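Local atomic coordinates of ABC transporter, periplasmic substrate-binding protein (Thermotoga maritima, PDB entry 2HPG), a protein that probably serves as the periplasmic solute-binding subunit of a TRAP transporter, capturing a ligand for delivery to its membrane partners. Residues K131-Y136 with I248-M253; R151-L156 with K291-E296; T203-Y208 with E270-K275. All blocks are in the same frame, centred on the assembly; numbering follows the deposited sequence.

Contact 1: residues K131-Y136 with I248-M253; sequences KVLSFY and IIEEEM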
loop_
_atom_site.group_PDB
_atom_site.type_symbol
_atom_site.label_atom_id
_atom_site.label_comp_id
_atom_site.label_asym_id
_atom_site.label_seq_id
_atom_site.Cartn_x
_atom_site.Cartn_y
_atom_site.Cartn_z
ATOM N N LYS A 131 15.113 -6.602 -4.719
ATOM C CA LYS A 131 14.315 -7.441 -5.591
ATOM C C LYS A 131 12.835 -7.315 -5.186
ATOM O O LYS A 131 12.468 -7.609 -4.039
ATOM C CB LYS A 131 14.780 -8.896 -5.473
ATOM C CG LYS A 131 13.910 -9.949 -6.140
ATOM C CD LYS A 131 13.880 -9.766 -7.646
ATOM C CE LYS A 131 12.919 -10.725 -8.292
ATOM N NZ LYS A 131 12.916 -10.563 -9.769
ATOM N N VAL A 132 12.000 -6.873 -6.123
ATOM C CA VAL A 132 10.543 -6.891 -5.947
ATOM C C VAL A 132 9.992 -8.280 -6.308
ATOM O O VAL A 132 10.115 -8.717 -7.450
ATOM C CB VAL A 132 9.881 -5.772 -6.812
ATOM C CG1 VAL A 132 8.358 -5.782 -6.694
ATOM C CG2 VAL A 132 10.425 -4.414 -6.423
ATOM N N LEU A 133 9.429 -8.993 -5.339
ATOM C CA LEU A 133 8.827 -10.290 -5.611
ATOM C C LEU A 133 7.394 -10.139 -6.119
ATOM O O LEU A 133 6.882 -10.995 -6.859
ATOM C CB LEU A 133 8.787 -11.141 -4.345
ATOM C CG LEU A 133 10.085 -11.680 -3.767
ATOM C CD1 LEU A 133 9.747 -12.353 -2.457
ATOM C CD2 LEU A 133 10.728 -12.673 -4.718
ATOM N N SER A 134 6.734 -9.068 -5.679
ATOM C CA SER A 134 5.350 -8.823 -6.050
ATOM C C SER A 134 4.874 -7.437 -5.644
ATOM O O SER A 134 5.348 -6.878 -4.644
ATOM C CB SER A 134 4.440 -9.878 -5.415
ATOM O OG SER A 134 3.089 -9.669 -5.796
ATOM N N PHE A 135 3.945 -6.889 -6.435
ATOM C CA PHE A 135 3.142 -5.740 -6.005
ATOM C C PHE A 135 1.634 -5.940 -6.210
ATOM O O PHE A 135 0.900 -4.971 -6.338
ATOM C CB PHE A 135 3.641 -4.419 -6.635
ATOM C CG PHE A 135 3.607 -4.386 -8.151
ATOM C CD1 PHE A 135 2.440 -4.011 -8.838
ATOM C CD2 PHE A 135 4.756 -4.677 -8.891
ATOM C CE1 PHE A 135 2.411 -3.963 -10.220
ATOM C CE2 PHE A 135 4.739 -4.641 -10.300
ATOM C CZ PHE A 135 3.561 -4.283 -10.964
ATOM N N TYR A 136 1.173 -7.194 -6.206
ATOM C CA TYR A 136 -0.247 -7.518 -6.266
ATOM C C TYR A 136 -0.861 -7.643 -4.879
ATOM O O TYR A 136 -1.715 -8.514 -4.632
ATOM C CB TYR A 136 -0.455 -8.845 -6.987
ATOM C CG TYR A 136 0.019 -8.894 -8.430
ATOM C CD1 TYR A 136 0.310 -7.752 -9.153
ATOM C CD2 TYR A 136 0.121 -10.118 -9.086
ATOM C CE1 TYR A 136 0.736 -7.836 -10.465
ATOM C CE2 TYR A 136 0.539 -10.197 -10.394
ATOM C CZ TYR A 136 0.847 -9.072 -11.075
ATOM O OH TYR A 136 1.270 -9.200 -12.386
ATOM N N ILE A 248 9.042 -20.318 -7.877
ATOM C CA ILE A 248 8.041 -20.699 -6.889
ATOM C C ILE A 248 7.736 -19.558 -5.911
ATOM O O ILE A 248 6.576 -19.285 -5.598
ATOM C CB ILE A 248 8.488 -21.913 -6.073
ATOM C CG1 ILE A 248 8.505 -23.175 -6.953
ATOM C CG2 ILE A 248 7.548 -22.138 -4.868
ATOM C CD1 ILE A 248 9.440 -24.254 -6.461
ATOM N N ILE A 249 8.775 -18.908 -5.412
ATOM C CA ILE A 249 8.578 -17.845 -4.427
ATOM C C ILE A 249 7.762 -16.685 -5.007
ATOM O O ILE A 249 6.782 -16.246 -4.385
ATOM C CB ILE A 249 9.910 -17.316 -3.863
ATOM C CG1 ILE A 249 10.600 -18.388 -3.030
ATOM C CG2 ILE A 249 9.665 -16.129 -2.969
ATOM C CD1 ILE A 249 12.067 -18.079 -2.738
ATOM N N GLU A 250 8.161 -16.191 -6.182
ATOM C CA GLU A 250 7.461 -15.087 -6.845
ATOM C C GLU A 250 6.046 -15.422 -7.275
ATOM O O GLU A 250 5.154 -14.595 -7.140
ATOM C CB GLU A 250 8.201 -14.660 -8.100
ATOM C CG GLU A 250 9.512 -14.008 -7.874
ATOM C CD GLU A 250 10.228 -13.705 -9.182
ATOM O OE1 GLU A 250 10.471 -14.649 -9.967
ATOM O OE2 GLU A 250 10.554 -12.520 -9.427
ATOM N N GLU A 251 5.861 -16.610 -7.854
ATOM C CA GLU A 251 4.545 -17.055 -8.351
ATOM C C GLU A 251 3.563 -17.290 -7.225
ATOM O O GLU A 251 2.395 -16.944 -7.331
ATOM C CB GLU A 251 4.667 -18.365 -9.152
ATOM C CG GLU A 251 5.308 -18.191 -10.519
ATOM C CD GLU A 251 5.422 -19.495 -11.291
ATOM O OE1 GLU A 251 5.074 -20.569 -10.743
ATOM O OE2 GLU A 251 5.866 -19.435 -12.455
ATOM N N GLU A 252 4.029 -17.912 -6.155
ATOM C CA GLU A 252 3.169 -18.159 -5.023
ATOM C C GLU A 252 2.731 -16.890 -4.307
ATOM O O GLU A 252 1.645 -16.849 -3.712
ATOM C CB GLU A 252 3.854 -19.083 -4.036
ATOM C CG GLU A 252 3.914 -20.491 -4.530
ATOM C CD GLU A 252 2.552 -21.029 -4.862
ATOM O OE1 GLU A 252 1.602 -20.772 -4.081
ATOM O OE2 GLU A 252 2.433 -21.697 -5.917
HETATM N N MSE A 253 3.529 -15.844 -4.372
HETATM C CA MSE A 253 3.120 -14.653 -3.676
HETATM C C MSE A 253 2.322 -13.686 -4.526
HETATM O O MSE A 253 1.514 -12.932 -3.992
HETATM C CB MSE A 253 4.296 -13.957 -3.049
HETATM C CG MSE A 253 3.972 -13.662 -1.610
HETATM SE SE MSE A 253 4.739 -12.087 -1.178
HETATM C CE MSE A 253 5.587 -12.427 0.499
#
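The flat group at the interface is the carboxylate of Glu250, approached beyond OE2 by the end of Lys131. NZ and CE of Lys131 both stand off the carboxylate plane on the same side, with Lys131 NZ 3.1 Å from Glu250 OE2. This pair is a salt bridge, although its hydrogen bond is weak. With CG anti to the backbone N (chi1 170°), the lysine chain bends at chi2 and crosses the glutamate at about a right angle, meeting it with CE and NZ alone. Beneath the charged pair, Leu133 packs against Ile249 and Glu250 through its two methyls. Leu133 CD2 rests 3.6 Å from Glu250 CG, and Leu133 CD1 lies 3.8 Å from Ile249 CG2. Phe238 adjoins Lys131, Leu133 and Glu250.

The strand and helix 243-278 run nearly parallel, their segment axes 17° apart and 7.4 Å at closest approach. Strand 130-146 belongs to the mixed sheet and pairs antiparallel with strand 218-234, so the helix packs along the sheet here. Leu133 and Ser134 both face Glu231 of that neighbour, forming a classic beta bulge. Ser134 also opens an ST turn, in which Tyr136 N donates to Ser134 OG over 3.2 Å at 171°. The same hydroxyl is hydrogen-bonded to Asp254, while Met253 O takes a hydrogen bond from Trp137 NE1. Asp254 and Trp137, each one residue beyond its segment, thus tie helix and strand together.

Chemically, the interface is graded: a partly exposed ion pair at one end, an aliphatic middle, and a buried hydroxyl gripped by a backbone N-H and an acid at the other. The lysine charge would be expected to steady the Glu250 carboxylate in its ionised form.

Contact 2: residues R151-L156 with K291-E296; sequences RKPEDL and KEAFME
Pro153 lies flat over one face of the Phe294 ring. Its CD stands 3.7 Å above the ring plane, over the centre, and the line from the centroid to this carbon is 13° off the ring normal, which identifies a CH-pi contact. Leu156 meets the same ring in a different way: Leu156 CD1 lies in the ring plane at the edge, 3.9 Å from Phe294 CE1. Arg151 O also sits at the edge, near the plane, on the side of CE2. The peptide joining Lys152 to Pro153 comes in obliquely at the tip, with Phe294 CZ 3.3 Å from Pro153 N. Phe294 CG, anti to the carbonyl carbon (chi1 -79°), starts the ring off toward the 151-156 turn.

The proline opens a short run of helical backbone, 153-156, in the loop between strands 130-146 and 160-162, and the contact joins this turn to the first turn of helix 291-305. Asp155 N bonds to Lys152 O within the turn, and the Asp155 carboxylate grips the two residues leading into it: OD2 accepts from Arg151 N at 2.9 Å through its anti lone pair, and from Lys152 N, which approaches from above the carboxylate plane. Arg151 is further tied to the region before the helix by a backbone hydrogen bond with Asp290.

Beside the ring, Ala293 CB touches Pro153 CD at 3.8 Å, placing the pyrrolidine against both Ala293 and Phe294. Leu176 of helix 167-176 packs on both Phe294 and Leu156. Toward solvent, Lys152 NZ and Glu154 OE1 form a weak salt bridge at 3.4 Å.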
loop_
_atom_site.group_PDB
_atom_site.type_symbol
_atom_site.label_atom_id
_atom_site.label_comp_id
_atom_site.label_asym_id
_atom_site.label_seq_id
_atom_site.Cartn_x
_atom_site.Cartn_y
_atom_site.Cartn_z
ATOM N N ARG A 151 -16.934 16.823 0.734
ATOM C CA ARG A 151 -17.577 16.603 -0.565
ATOM C C ARG A 151 -16.848 17.246 -1.738
ATOM O O ARG A 151 -17.058 16.846 -2.879
ATOM C CB ARG A 151 -18.995 17.160 -0.546
ATOM C CG ARG A 151 -19.884 16.549 0.521
ATOM C CD ARG A 151 -21.314 16.987 0.357
ATOM N NE ARG A 151 -22.182 16.314 1.318
ATOM C CZ ARG A 151 -22.380 16.702 2.573
ATOM N NH1 ARG A 151 -21.782 17.775 3.062
ATOM N NH2 ARG A 151 -23.197 16.005 3.345
ATOM N N LYS A 152 -16.030 18.250 -1.444
ATOM C CA LYS A 152 -15.224 18.980 -2.431
ATOM C C LYS A 152 -13.894 19.398 -1.770
ATOM O O LYS A 152 -13.807 19.463 -0.551
ATOM C CB LYS A 152 -15.968 20.237 -2.891
ATOM C CG LYS A 152 -16.298 21.175 -1.740
ATOM C CD LYS A 152 -17.163 22.344 -2.163
ATOM C CE LYS A 152 -17.765 23.041 -0.952
ATOM N NZ LYS A 152 -17.694 24.513 -1.178
ATOM N N PRO A 153 -12.849 19.669 -2.573
ATOM C CA PRO A 153 -11.550 20.067 -2.029
ATOM C C PRO A 153 -11.590 21.177 -0.982
ATOM O O PRO A 153 -10.874 21.115 0.001
ATOM C CB PRO A 153 -10.785 20.520 -3.280
ATOM C CG PRO A 153 -11.326 19.684 -4.351
ATOM C CD PRO A 153 -12.800 19.531 -4.041
ATOM N N GLU A 154 -12.438 22.183 -1.186
ATOM C CA GLU A 154 -12.488 23.344 -0.292
ATOM C C GLU A 154 -12.804 22.960 1.153
ATOM O O GLU A 154 -12.435 23.689 2.088
ATOM C CB GLU A 154 -13.526 24.349 -0.811
ATOM C CG GLU A 154 -13.553 25.696 -0.060
ATOM C CD GLU A 154 -14.389 25.673 1.237
ATOM O OE1 GLU A 154 -15.421 24.934 1.311
ATOM O OE2 GLU A 154 -13.991 26.396 2.193
ATOM N N ASP A 155 -13.505 21.833 1.328
ATOM C CA ASP A 155 -13.913 21.338 2.652
ATOM C C ASP A 155 -12.732 20.888 3.508
ATOM O O ASP A 155 -12.858 20.797 4.733
ATOM C CB ASP A 155 -14.862 20.151 2.505
ATOM C CG ASP A 155 -16.203 20.538 1.935
ATOM O OD1 ASP A 155 -16.589 21.693 2.108
ATOM O OD2 ASP A 155 -16.872 19.692 1.312
ATOM N N LEU A 156 -11.599 20.592 2.860
ATOM C CA LEU A 156 -10.363 20.229 3.559
ATOM C C LEU A 156 -9.522 21.421 4.021
ATOM O O LEU A 156 -8.677 21.263 4.905
ATOM C CB LEU A 156 -9.511 19.333 2.678
ATOM C CG LEU A 156 -10.059 17.944 2.379
ATOM C CD1 LEU A 156 -9.259 17.321 1.238
ATOM C CD2 LEU A 156 -10.064 17.054 3.660
ATOM N N LYS A 291 -15.598 13.910 -7.210
ATOM C CA LYS A 291 -14.325 13.179 -7.334
ATOM C C LYS A 291 -13.454 13.746 -8.464
ATOM O O LYS A 291 -12.239 13.812 -8.335
ATOM C CB LYS A 291 -14.552 11.673 -7.513
ATOM C CG LYS A 291 -15.001 10.971 -6.207
ATOM C CD LYS A 291 -15.192 9.454 -6.383
ATOM C CE LYS A 291 -13.885 8.684 -6.273
ATOM N NZ LYS A 291 -14.083 7.250 -6.550
ATOM N N GLU A 292 -14.081 14.196 -9.550
ATOM C CA GLU A 292 -13.348 14.884 -10.623
ATOM C C GLU A 292 -12.611 16.128 -10.110
ATOM O O GLU A 292 -11.477 16.390 -10.507
ATOM C CB GLU A 292 -14.307 15.229 -11.783
ATOM C CG GLU A 292 -13.695 16.030 -12.960
ATOM C CD GLU A 292 -12.652 15.269 -13.785
ATOM O OE1 GLU A 292 -12.486 14.045 -13.607
ATOM O OE2 GLU A 292 -11.991 15.909 -14.636
ATOM N N ALA A 293 -13.224 16.894 -9.222
ATOM C CA ALA A 293 -12.556 18.056 -8.647
ATOM C C ALA A 293 -11.296 17.634 -7.865
ATOM O O ALA A 293 -10.273 18.338 -7.878
ATOM C CB ALA A 293 -13.498 18.821 -7.740
ATOM N N PHE A 294 -11.378 16.485 -7.194
ATOM C CA PHE A 294 -10.249 15.961 -6.406
ATOM C C PHE A 294 -9.161 15.427 -7.337
ATOM O O PHE A 294 -7.977 15.692 -7.130
ATOM C CB PHE A 294 -10.717 14.877 -5.429
ATOM C CG PHE A 294 -11.371 15.420 -4.195
ATOM C CD1 PHE A 294 -10.616 15.937 -3.169
ATOM C CD2 PHE A 294 -12.752 15.405 -4.058
ATOM C CE1 PHE A 294 -11.217 16.447 -2.028
ATOM C CE2 PHE A 294 -13.362 15.895 -2.910
ATOM C CZ PHE A 294 -12.594 16.420 -1.897
HETATM N N MSE A 295 -9.570 14.697 -8.365
HETATM C CA MSE A 295 -8.630 14.202 -9.357
HETATM C C MSE A 295 -7.860 15.347 -9.998
HETATM O O MSE A 295 -6.655 15.235 -10.233
HETATM C CB MSE A 295 -9.351 13.374 -10.405
HETATM C CG MSE A 295 -9.839 12.060 -9.854
HETATM SE SE MSE A 295 -10.923 10.989 -11.015
HETATM C CE MSE A 295 -11.900 9.984 -9.651
ATOM N N GLU A 296 -8.551 16.459 -10.257
ATOM C CA GLU A 296 -7.926 17.629 -10.868
ATOM C C GLU A 296 -6.923 18.284 -9.901
ATOM O O GLU A 296 -5.838 18.673 -10.304
ATOM C CB GLU A 296 -9.004 18.615 -11.384
ATOM C CG GLU A 296 -9.777 18.064 -12.606
ATOM C CD GLU A 296 -10.996 18.907 -13.033
ATOM O OE1 GLU A 296 -11.236 19.981 -12.431
ATOM O OE2 GLU A 296 -11.731 18.491 -13.976
#

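Contact 3: residues T203-Y208 with E270-K275; sequences TYANVY and EEYKQK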
loop_
_atom_site.group_PDB
_atom_site.type_symbol
_atom_site.label_atom_id
_atom_site.label_comp_id
_atom_site.label_asym_id
_atom_site.label_seq_id
_atom_site.Cartn_x
_atom_site.Cartn_y
_atom_site.Cartn_z
ATOM N N THR A 203 -8.543 3.154 5.528
ATOM C CA THR A 203 -9.530 2.176 5.121
ATOM C C THR A 203 -10.542 1.956 6.253
ATOM O O THR A 203 -10.286 2.344 7.378
ATOM C CB THR A 203 -8.856 0.846 4.870
ATOM O OG1 THR A 203 -8.350 0.363 6.109
ATOM C CG2 THR A 203 -7.708 1.021 3.865
ATOM N N TYR A 204 -11.681 1.331 5.943
ATOM C CA TYR A 204 -12.704 1.051 6.949
ATOM C C TYR A 204 -12.182 0.070 8.015
ATOM O O TYR A 204 -12.533 0.171 9.188
ATOM C CB TYR A 204 -13.967 0.490 6.276
ATOM C CG TYR A 204 -14.893 1.525 5.620
ATOM C CD1 TYR A 204 -15.776 2.265 6.379
ATOM C CD2 TYR A 204 -14.899 1.725 4.235
ATOM C CE1 TYR A 204 -16.647 3.137 5.805
ATOM C CE2 TYR A 204 -15.774 2.627 3.649
ATOM C CZ TYR A 204 -16.633 3.340 4.447
ATOM O OH TYR A 204 -17.520 4.268 3.927
ATOM N N ALA A 205 -11.359 -0.892 7.612
ATOM C CA ALA A 205 -10.718 -1.824 8.565
ATOM C C ALA A 205 -9.859 -1.071 9.578
ATOM O O ALA A 205 -9.928 -1.331 10.774
ATOM C CB ALA A 205 -9.867 -2.853 7.813
ATOM N N ASN A 206 -9.041 -0.139 9.090
ATOM C CA ASN A 206 -8.191 0.679 9.970
ATOM C C ASN A 206 -9.062 1.455 10.946
ATOM O O ASN A 206 -8.786 1.508 12.152
ATOM C CB ASN A 206 -7.404 1.736 9.175
ATOM C CG ASN A 206 -6.324 1.162 8.266
ATOM O OD1 ASN A 206 -5.811 0.058 8.470
ATOM N ND2 ASN A 206 -5.976 1.927 7.240
ATOM N N VAL A 207 -10.102 2.096 10.421
ATOM C CA VAL A 207 -10.984 2.919 11.254
ATOM C C VAL A 207 -11.688 2.044 12.282
ATOM O O VAL A 207 -11.750 2.388 13.462
ATOM C CB VAL A 207 -12.035 3.676 10.423
ATOM C CG1 VAL A 207 -13.075 4.361 11.347
ATOM C CG2 VAL A 207 -11.347 4.704 9.496
ATOM N N TYR A 208 -12.210 0.902 11.853
ATOM C CA TYR A 208 -12.941 0.046 12.787
ATOM C C TYR A 208 -12.037 -0.585 13.871
ATOM O O TYR A 208 -12.352 -0.569 15.086
ATOM C CB TYR A 208 -13.695 -1.064 12.054
ATOM C CG TYR A 208 -14.589 -1.860 13.016
ATOM C CD1 TYR A 208 -15.809 -1.362 13.412
ATOM C CD2 TYR A 208 -14.183 -3.098 13.519
ATOM C CE1 TYR A 208 -16.627 -2.070 14.306
ATOM C CE2 TYR A 208 -14.983 -3.818 14.411
ATOM C CZ TYR A 208 -16.212 -3.289 14.794
ATOM O OH TYR A 208 -17.057 -3.974 15.675
ATOM N N GLU A 270 -16.212 -3.948 2.700
ATOM C CA GLU A 270 -17.666 -3.829 2.730
ATOM C C GLU A 270 -18.216 -4.191 4.124
ATOM O O GLU A 270 -19.086 -3.481 4.650
ATOM C CB GLU A 270 -18.322 -4.725 1.667
ATOM C CG GLU A 270 -18.150 -4.263 0.212
ATOM C CD GLU A 270 -16.735 -4.412 -0.355
ATOM O OE1 GLU A 270 -15.857 -5.016 0.307
ATOM O OE2 GLU A 270 -16.509 -3.920 -1.491
ATOM N N GLU A 271 -17.701 -5.269 4.720
ATOM C CA GLU A 271 -18.143 -5.693 6.050
ATOM C C GLU A 271 -17.806 -4.677 7.104
ATOM O O GLU A 271 -18.595 -4.427 7.991
ATOM C CB GLU A 271 -17.484 -6.998 6.453
ATOM C CG GLU A 271 -17.867 -8.160 5.609
ATOM C CD GLU A 271 -17.182 -9.440 6.055
ATOM O OE1 GLU A 271 -16.804 -10.235 5.169
ATOM O OE2 GLU A 271 -17.027 -9.656 7.276
ATOM N N TYR A 272 -16.601 -4.121 7.022
ATOM C CA TYR A 272 -16.154 -3.104 7.966
ATOM C C TYR A 272 -16.930 -1.812 7.814
ATOM O O TYR A 272 -17.201 -1.151 8.804
ATOM C CB TYR A 272 -14.655 -2.850 7.805
ATOM C CG TYR A 272 -13.770 -3.881 8.470
ATOM C CD1 TYR A 272 -13.802 -4.064 9.849
ATOM C CD2 TYR A 272 -12.880 -4.633 7.735
ATOM C CE1 TYR A 272 -12.987 -4.993 10.474
ATOM C CE2 TYR A 272 -12.037 -5.563 8.343
ATOM C CZ TYR A 272 -12.106 -5.742 9.721
ATOM O OH TYR A 272 -11.284 -6.655 10.330
ATOM N N LYS A 273 -17.311 -1.468 6.584
ATOM C CA LYS A 273 -18.210 -0.332 6.343
ATOM C C LYS A 273 -19.507 -0.504 7.109
ATOM O O LYS A 273 -19.943 0.408 7.805
ATOM C CB LYS A 273 -18.502 -0.159 4.837
ATOM C CG LYS A 273 -19.386 1.052 4.497
ATOM C CD LYS A 273 -19.485 1.289 2.998
ATOM C CE LYS A 273 -20.386 2.477 2.674
ATOM N NZ LYS A 273 -20.448 2.748 1.219
ATOM N N GLN A 274 -20.107 -1.687 6.993
ATOM C CA GLN A 274 -21.338 -1.997 7.730
ATOM C C GLN A 274 -21.132 -1.921 9.227
ATOM O O GLN A 274 -22.022 -1.431 9.954
ATOM C CB GLN A 274 -21.872 -3.407 7.391
ATOM C CG GLN A 274 -22.285 -3.655 5.962
ATOM C CD GLN A 274 -23.237 -2.633 5.391
ATOM O OE1 GLN A 274 -22.877 -1.475 5.206
ATOM N NE2 GLN A 274 -24.452 -3.067 5.058
ATOM N N LYS A 275 -19.998 -2.426 9.711
ATOM C CA LYS A 275 -19.701 -2.339 11.152
ATOM C C LYS A 275 -19.530 -0.904 11.599
ATOM O O LYS A 275 -19.933 -0.549 12.690
ATOM C CB LYS A 275 -18.446 -3.136 11.506
ATOM C CG LYS A 275 -18.660 -4.629 11.476
ATOM C CD LYS A 275 -17.389 -5.383 11.523
ATOM C CE LYS A 275 -17.626 -6.803 12.046
ATOM N NZ LYS A 275 -16.545 -7.746 11.628
#
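Tyr204, Ala205 and Tyr208 pack on Tyr272, Lys273 and Lys275 in a helix-helix contact, with segment axes 40° apart and 8.6 Å at closest approach.

Three CH-pi contacts carry it. Lys273 CB lies 3.8 Å from the centroid of the Tyr204 ring and only 4° off its normal; Lys273 CG is anti to the backbone N, and the extended chain runs beside the tyrosine, both pointing the same way. Ala205 CA covers the Tyr272 ring off-centre, 3.6 Å above its plane. Lys275 CB stands over a face of the Tyr208 ring, 3.5 Å from Tyr208 CE1.

Apolar packing fills in between: Tyr204 CB meets Tyr272 CB at 3.7 Å, Ala205 CB touches Tyr272 CD2 at 3.5 Å, and Tyr208 CB approaches Tyr272 CD1. The Tyr208 and Tyr272 rings meet obliquely.

The polar bonds reach outside the segments. Glu221 OE2 is hydrogen-bonded to Tyr204 OH and forms a salt bridge with Lys273 NZ, pinning the paired side chains at their ends. An alanine in place of Tyr204 would probably leave the Lys273 methylenes without an aromatic face and Glu221 with one partner fewer.

The short helix is also fixed where it starts. Glu269 accepts from Tyr204 N and Ala205 N, and Thr203 is the N-cap, its OG1 accepting from Asn206 N over 3.1 Å at 164°.

In the fold
Contacts 1 and 3 share helix 243-278, which meets strand 130-146 in contact 1 and helix 204-209 in contact 3, about 28 Å apart between centres. Contact 2 lies on the opposite side of the chain's centre from contact 1, with centres about 36 Å apart, and about 23 Å from contact 3. None touches another; the nearest atoms, those of contacts 2 and 3, are about 11 Å apart. Strand 130-146 leads into the loop of contact 2, so contacts 1 and 2 are also linked along the chain. Solute-binding proteins of this family hold ligand in a cleft between two lobes; the three contacts are described here as packing within the fold.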